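Local coordinates for protein ORF 37 (Human herpesvirus 8 type M, PDB 3FHD) that cuts single- and double-stranded DNA as an endo- and exonuclease and helps process branched viral DNA intermediates so that unit-length genomes are packaged, at residues 395-407 with 464-476. Numbering follows the deposited sequence.
Sequences YFYQVLLQSSIVE and VYFPRGAKHRLLH. With SO4 (sulfate ion), chain B.
In the PD-(D/E)XK nuclease core, helix 394-412 packs against the central sheet beside the magnesium site, and helix 468-489 is entered from the end of strand 455-464; residues 468-476 cross 395-407 nearly at right angles (-97°). Phe466, in the linker between that strand and its helix, lies against the backbone of Leu400: Leu400 CA sits over one face of the ring, 3.6 Å from its centroid, a CH-pi contact. Val399 CG1 meets the ring at its edge, in plane, 3.6 Å from Phe466 CZ. Phe396 has CG anti to the backbone N, which sets its ring against Val464 CG1 (Phe396 CD1, 3.5 Å) and puts Phe466 CE1 over one of its faces; the two phenyl planes meet obliquely at 48°. Farther along, Leu400 CD1 touches Leu474 CD1 at 3.6 Å, and Leu401 CD1 reaches Leu475 CD2. Val399 also packs on Tyr424 and Ile426 of strand 423-432 and comes near Glu266, a magnesium ligand.

Lys471 is the knob, set in a hole formed by Leu400, Ser403, Ser404 and Glu407. Its chain bends at chi3 (99°), and NZ donates a hydrogen bond to Ser403 OG (3.0 Å) and forms a salt bridge with Glu407 OE1 at 2.9 Å. The carboxylate's OE2 bonds to Tyr424 OH. Ser403 OG in turn donates to Leu400 O at 2.7 Å, reaching it from the same face of the carbonyl plane as Ser404 N.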
loop_
_atom_site.group_PDB
_atom_site.type_symbol
_atom_site.label_atom_id
_atom_site.label_comp_id
_atom_site.label_asym_id
_atom_site.label_seq_id
_atom_site.Cartn_x
_atom_site.Cartn_y
_atom_site.Cartn_z
ATOM N N TYR A 395 -5.358 9.609 -0.181
ATOM C CA TYR A 395 -5.289 8.478 -1.126
ATOM C C TYR A 395 -4.467 8.806 -2.374
ATOM O O TYR A 395 -3.871 7.907 -2.969
ATOM C CB TYR A 395 -6.656 7.934 -1.546
ATOM C CG TYR A 395 -7.494 7.398 -0.400
ATOM C CD1 TYR A 395 -6.920 7.120 0.846
ATOM C CD2 TYR A 395 -8.839 7.135 -0.566
ATOM C CE1 TYR A 395 -7.667 6.655 1.901
ATOM C CE2 TYR A 395 -9.619 6.638 0.525
ATOM C CZ TYR A 395 -9.002 6.403 1.731
ATOM O OH TYR A 395 -9.715 5.923 2.813
ATOM N N PHE A 396 -4.445 10.073 -2.755
ATOM C CA PHE A 396 -3.585 10.521 -3.830
ATOM C C PHE A 396 -2.104 10.300 -3.503
ATOM O O PHE A 396 -1.362 9.733 -4.313
ATOM C CB PHE A 396 -3.853 11.986 -4.236
ATOM C CG PHE A 396 -2.930 12.462 -5.310
ATOM C CD1 PHE A 396 -3.205 12.170 -6.669
ATOM C CD2 PHE A 396 -1.772 13.181 -4.997
ATOM C CE1 PHE A 396 -2.328 12.596 -7.678
ATOM C CE2 PHE A 396 -0.902 13.623 -6.028
ATOM C CZ PHE A 396 -1.181 13.317 -7.345
ATOM N N TYR A 397 -1.710 10.701 -2.298
ATOM C CA TYR A 397 -0.365 10.529 -1.758
ATOM C C TYR A 397 -0.006 9.031 -1.581
ATOM O O TYR A 397 1.127 8.645 -1.769
ATOM C CB TYR A 397 -0.309 11.190 -0.372
ATOM C CG TYR A 397 -0.145 12.676 -0.468
ATOM C CD1 TYR A 397 1.098 13.272 -0.235
ATOM C CD2 TYR A 397 -1.217 13.495 -0.849
ATOM C CE1 TYR A 397 1.267 14.670 -0.341
ATOM C CE2 TYR A 397 -1.053 14.893 -0.987
ATOM C CZ TYR A 397 0.200 15.464 -0.729
ATOM O OH TYR A 397 0.389 16.838 -0.838
ATOM N N GLN A 398 -0.967 8.235 -1.139
ATOM C CA GLN A 398 -0.764 6.776 -1.028
ATOM C C GLN A 398 -0.375 6.114 -2.353
ATOM O O GLN A 398 0.600 5.371 -2.401
ATOM C CB GLN A 398 -2.021 6.102 -0.428
ATOM C CG GLN A 398 -1.920 4.574 -0.395
ATOM C CD GLN A 398 -2.944 3.941 0.531
ATOM O OE1 GLN A 398 -4.083 4.428 0.646
ATOM N NE2 GLN A 398 -2.536 2.871 1.220
ATOM N N VAL A 399 -1.115 6.402 -3.424
ATOM C CA VAL A 399 -0.832 5.804 -4.727
ATOM C C VAL A 399 0.464 6.408 -5.295
ATOM O O VAL A 399 1.197 5.741 -6.033
ATOM C CB VAL A 399 -2.037 5.958 -5.706
ATOM C CG1 VAL A 399 -1.741 5.256 -7.038
ATOM C CG2 VAL A 399 -3.310 5.368 -5.088
ATOM N N LEU A 400 0.719 7.681 -4.971
ATOM C CA LEU A 400 1.947 8.370 -5.388
ATOM C C LEU A 400 3.144 7.566 -4.883
ATOM O O LEU A 400 4.062 7.271 -5.666
ATOM C CB LEU A 400 1.996 9.815 -4.836
ATOM C CG LEU A 400 3.103 10.699 -5.434
ATOM C CD1 LEU A 400 2.701 12.187 -5.445
ATOM C CD2 LEU A 400 4.436 10.487 -4.770
ATOM N N LEU A 401 3.166 7.256 -3.587
ATOM C CA LEU A 401 4.284 6.423 -3.082
ATOM C C LEU A 401 4.358 5.004 -3.688
ATOM O O LEU A 401 5.453 4.508 -3.953
ATOM C CB LEU A 401 4.318 6.352 -1.550
ATOM C CG LEU A 401 5.579 5.697 -0.946
ATOM C CD1 LEU A 401 6.885 6.525 -1.281
ATOM C CD2 LEU A 401 5.439 5.505 0.601
ATOM N N GLN A 402 3.208 4.341 -3.881
ATOM C CA GLN A 402 3.193 3.047 -4.531
ATOM C C GLN A 402 3.757 3.166 -5.947
ATOM O O GLN A 402 4.505 2.274 -6.375
ATOM C CB GLN A 402 1.784 2.422 -4.589
ATOM C CG GLN A 402 1.141 2.231 -3.248
ATOM C CD GLN A 402 -0.294 1.720 -3.329
ATOM O OE1 GLN A 402 -0.800 1.398 -4.398
ATOM N NE2 GLN A 402 -0.933 1.650 -2.186
ATOM N N SER A 403 3.446 4.235 -6.676
ATOM C CA SER A 403 4.049 4.408 -7.992
ATOM C C SER A 403 5.592 4.519 -7.939
ATOM O O SER A 403 6.288 3.953 -8.776
ATOM C CB SER A 403 3.455 5.616 -8.804
ATOM O OG SER A 403 3.878 6.876 -8.281
ATOM N N SER A 404 6.116 5.251 -6.960
ATOM C CA SER A 404 7.559 5.459 -6.814
ATOM C C SER A 404 8.284 4.132 -6.520
ATOM O O SER A 404 9.357 3.863 -7.112
ATOM C CB SER A 404 7.818 6.448 -5.665
ATOM O OG SER A 404 7.330 7.725 -6.055
ATOM N N ILE A 405 7.689 3.310 -5.648
ATOM C CA ILE A 405 8.274 2.011 -5.301
ATOM C C ILE A 405 8.180 1.031 -6.469
ATOM O O ILE A 405 9.171 0.373 -6.796
ATOM C CB ILE A 405 7.720 1.383 -4.012
ATOM C CG1 ILE A 405 8.068 2.250 -2.771
ATOM C CG2 ILE A 405 8.157 -0.130 -3.886
ATOM C CD1 ILE A 405 9.551 2.468 -2.574
ATOM N N VAL A 406 7.014 0.939 -7.103
ATOM C CA VAL A 406 6.874 0.101 -8.324
ATOM C C VAL A 406 7.903 0.463 -9.412
ATOM O O VAL A 406 8.520 -0.402 -10.052
ATOM C CB VAL A 406 5.429 0.166 -8.907
ATOM C CG1 VAL A 406 5.392 -0.493 -10.278
ATOM C CG2 VAL A 406 4.459 -0.563 -8.016
ATOM N N GLU A 407 8.050 1.764 -9.679
ATOM C CA GLU A 407 8.980 2.226 -10.712
ATOM C C GLU A 407 10.462 2.040 -10.377
ATOM O O GLU A 407 11.272 1.761 -11.268
ATOM C CB GLU A 407 8.637 3.658 -11.125
ATOM C CG GLU A 407 7.341 3.680 -11.957
ATOM C CD GLU A 407 6.616 5.016 -11.946
ATOM O OE1 GLU A 407 7.269 6.052 -11.620
ATOM O OE2 GLU A 407 5.388 5.020 -12.261
ATOM N N VAL A 464 -5.075 7.684 -11.759
ATOM C CA VAL A 464 -4.266 8.640 -10.999
ATOM C C VAL A 464 -2.931 8.829 -11.754
ATOM O O VAL A 464 -2.255 7.863 -12.052
ATOM C CB VAL A 464 -3.942 8.160 -9.535
ATOM C CG1 VAL A 464 -3.355 9.339 -8.718
ATOM C CG2 VAL A 464 -5.198 7.614 -8.798
ATOM N N TYR A 465 -2.596 10.078 -12.070
ATOM C CA TYR A 465 -1.340 10.432 -12.750
ATOM C C TYR A 465 -0.454 11.273 -11.828
ATOM O O TYR A 465 -0.980 12.028 -11.009
ATOM C CB TYR A 465 -1.626 11.173 -14.062
ATOM C CG TYR A 465 -2.549 10.416 -15.013
ATOM C CD1 TYR A 465 -2.043 9.487 -15.920
ATOM C CD2 TYR A 465 -3.925 10.628 -14.991
ATOM C CE1 TYR A 465 -2.906 8.790 -16.796
ATOM C CE2 TYR A 465 -4.786 9.935 -15.836
ATOM C CZ TYR A 465 -4.271 9.020 -16.741
ATOM O OH TYR A 465 -5.132 8.347 -17.601
ATOM N N PHE A 466 0.877 11.138 -11.965
ATOM C CA PHE A 466 1.851 11.802 -11.068
ATOM C C PHE A 466 2.941 12.575 -11.832
ATOM O O PHE A 466 3.891 11.962 -12.368
ATOM C CB PHE A 466 2.509 10.812 -10.088
ATOM C CG PHE A 466 1.530 9.978 -9.319
ATOM C CD1 PHE A 466 0.821 10.527 -8.260
ATOM C CD2 PHE A 466 1.303 8.647 -9.682
ATOM C CE1 PHE A 466 -0.119 9.747 -7.577
ATOM C CE2 PHE A 466 0.388 7.866 -9.005
ATOM C CZ PHE A 466 -0.340 8.422 -7.968
ATOM N N PRO A 467 2.832 13.925 -11.864
ATOM C CA PRO A 467 3.877 14.739 -12.501
ATOM C C PRO A 467 5.220 14.485 -11.806
ATOM O O PRO A 467 5.248 14.255 -10.595
ATOM C CB PRO A 467 3.403 16.184 -12.276
ATOM C CG PRO A 467 1.950 16.083 -11.893
ATOM C CD PRO A 467 1.785 14.750 -11.231
ATOM N N ARG A 468 6.314 14.508 -12.564
ATOM C CA ARG A 468 7.619 14.094 -12.030
ATOM C C ARG A 468 8.166 15.026 -10.973
ATOM O O ARG A 468 8.723 14.569 -9.970
ATOM C CB ARG A 468 8.649 13.961 -13.153
ATOM C CG ARG A 468 8.594 12.624 -13.840
ATOM C CD ARG A 468 9.617 12.596 -14.971
ATOM N NE ARG A 468 9.099 11.888 -16.141
ATOM C CZ ARG A 468 9.385 12.208 -17.402
ATOM N NH1 ARG A 468 10.188 13.239 -17.677
ATOM N NH2 ARG A 468 8.852 11.500 -18.393
ATOM N N GLY A 469 8.053 16.319 -11.240
ATOM C CA GLY A 469 8.546 17.342 -10.336
ATOM C C GLY A 469 7.788 17.273 -9.022
ATOM O O GLY A 469 8.371 17.468 -7.950
ATOM N N ALA A 470 6.488 16.981 -9.107
ATOM C CA ALA A 470 5.641 16.894 -7.930
ATOM C C ALA A 470 6.088 15.713 -7.061
ATOM O O ALA A 470 6.284 15.874 -5.868
ATOM C CB ALA A 470 4.172 16.754 -8.313
ATOM N N LYS A 471 6.275 14.539 -7.658
ATOM C CA LYS A 471 6.782 13.378 -6.909
ATOM C C LYS A 471 8.126 13.640 -6.264
ATOM O O LYS A 471 8.343 13.299 -5.103
ATOM C CB LYS A 471 6.958 12.176 -7.818
ATOM C CG LYS A 471 5.735 11.351 -7.981
ATOM C CD LYS A 471 5.905 10.447 -9.161
ATOM C CE LYS A 471 6.299 9.065 -8.787
ATOM N NZ LYS A 471 6.099 8.138 -9.931
ATOM N N HIS A 472 9.044 14.226 -7.040
ATOM C CA HIS A 472 10.375 14.542 -6.516
ATOM C C HIS A 472 10.306 15.428 -5.249
ATOM O O HIS A 472 10.984 15.153 -4.266
ATOM C CB HIS A 472 11.255 15.160 -7.611
ATOM C CG HIS A 472 12.617 15.576 -7.135
ATOM N ND1 HIS A 472 12.892 16.852 -6.678
ATOM C CD2 HIS A 472 13.786 14.892 -7.059
ATOM C CE1 HIS A 472 14.166 16.930 -6.335
ATOM N NE2 HIS A 472 14.729 15.753 -6.550
ATOM N N ARG A 473 9.470 16.466 -5.271
ATOM C CA ARG A 473 9.394 17.399 -4.130
ATOM C C ARG A 473 8.818 16.720 -2.867
ATOM O O ARG A 473 9.345 16.873 -1.768
ATOM C CB ARG A 473 8.573 18.642 -4.476
ATOM C CG ARG A 473 8.804 19.738 -3.423
ATOM C CD ARG A 473 7.780 20.833 -3.438
ATOM N NE ARG A 473 7.946 21.737 -4.569
ATOM C CZ ARG A 473 7.101 22.729 -4.833
ATOM N NH1 ARG A 473 6.057 22.934 -4.022
ATOM N NH2 ARG A 473 7.298 23.511 -5.891
ATOM N N LEU A 474 7.745 15.971 -3.055
ATOM C CA LEU A 474 7.044 15.312 -1.931
ATOM C C LEU A 474 7.924 14.235 -1.289
ATOM O O LEU A 474 8.005 14.134 -0.040
ATOM C CB LEU A 474 5.685 14.754 -2.400
ATOM C CG LEU A 474 4.689 15.803 -2.893
ATOM C CD1 LEU A 474 3.421 15.126 -3.458
ATOM C CD2 LEU A 474 4.283 16.791 -1.762
ATOM N N LEU A 475 8.620 13.442 -2.113
ATOM C CA LEU A 475 9.526 12.386 -1.566
ATOM C C LEU A 475 10.685 13.048 -0.807
ATOM O O LEU A 475 11.075 12.572 0.263
ATOM C CB LEU A 475 10.084 11.472 -2.672
ATOM C CG LEU A 475 9.125 10.521 -3.401
ATOM C CD1 LEU A 475 9.779 9.984 -4.736
ATOM C CD2 LEU A 475 8.686 9.374 -2.471
ATOM N N HIS A 476 11.209 14.163 -1.324
ATOM C CA HIS A 476 12.258 14.897 -0.607
ATOM C C HIS A 476 11.787 15.400 0.798
ATOM O O HIS A 476 12.511 15.284 1.780
ATOM C CB HIS A 476 12.787 16.073 -1.450
ATOM C CG HIS A 476 13.725 16.962 -0.701
ATOM N ND1 HIS A 476 15.051 16.637 -0.509
ATOM C CD2 HIS A 476 13.522 18.132 -0.055
ATOM C CE1 HIS A 476 15.635 17.597 0.190
ATOM N NE2 HIS A 476 14.729 18.517 0.474
HETATM S S SO4 B . 0.809 0.272 2.877
HETATM O O1 SO4 B . 1.024 1.157 4.011
HETATM O O2 SO4 B . -0.568 0.438 2.401
HETATM O O3 SO4 B . 1.752 0.685 1.860
HETATM O O4 SO4 B . 1.147 -1.080 3.242
HETATM O O HOH W 1 4.235 7.693 -12.537
HETATM O O HOH W 2 8.700 7.331 -10.083
#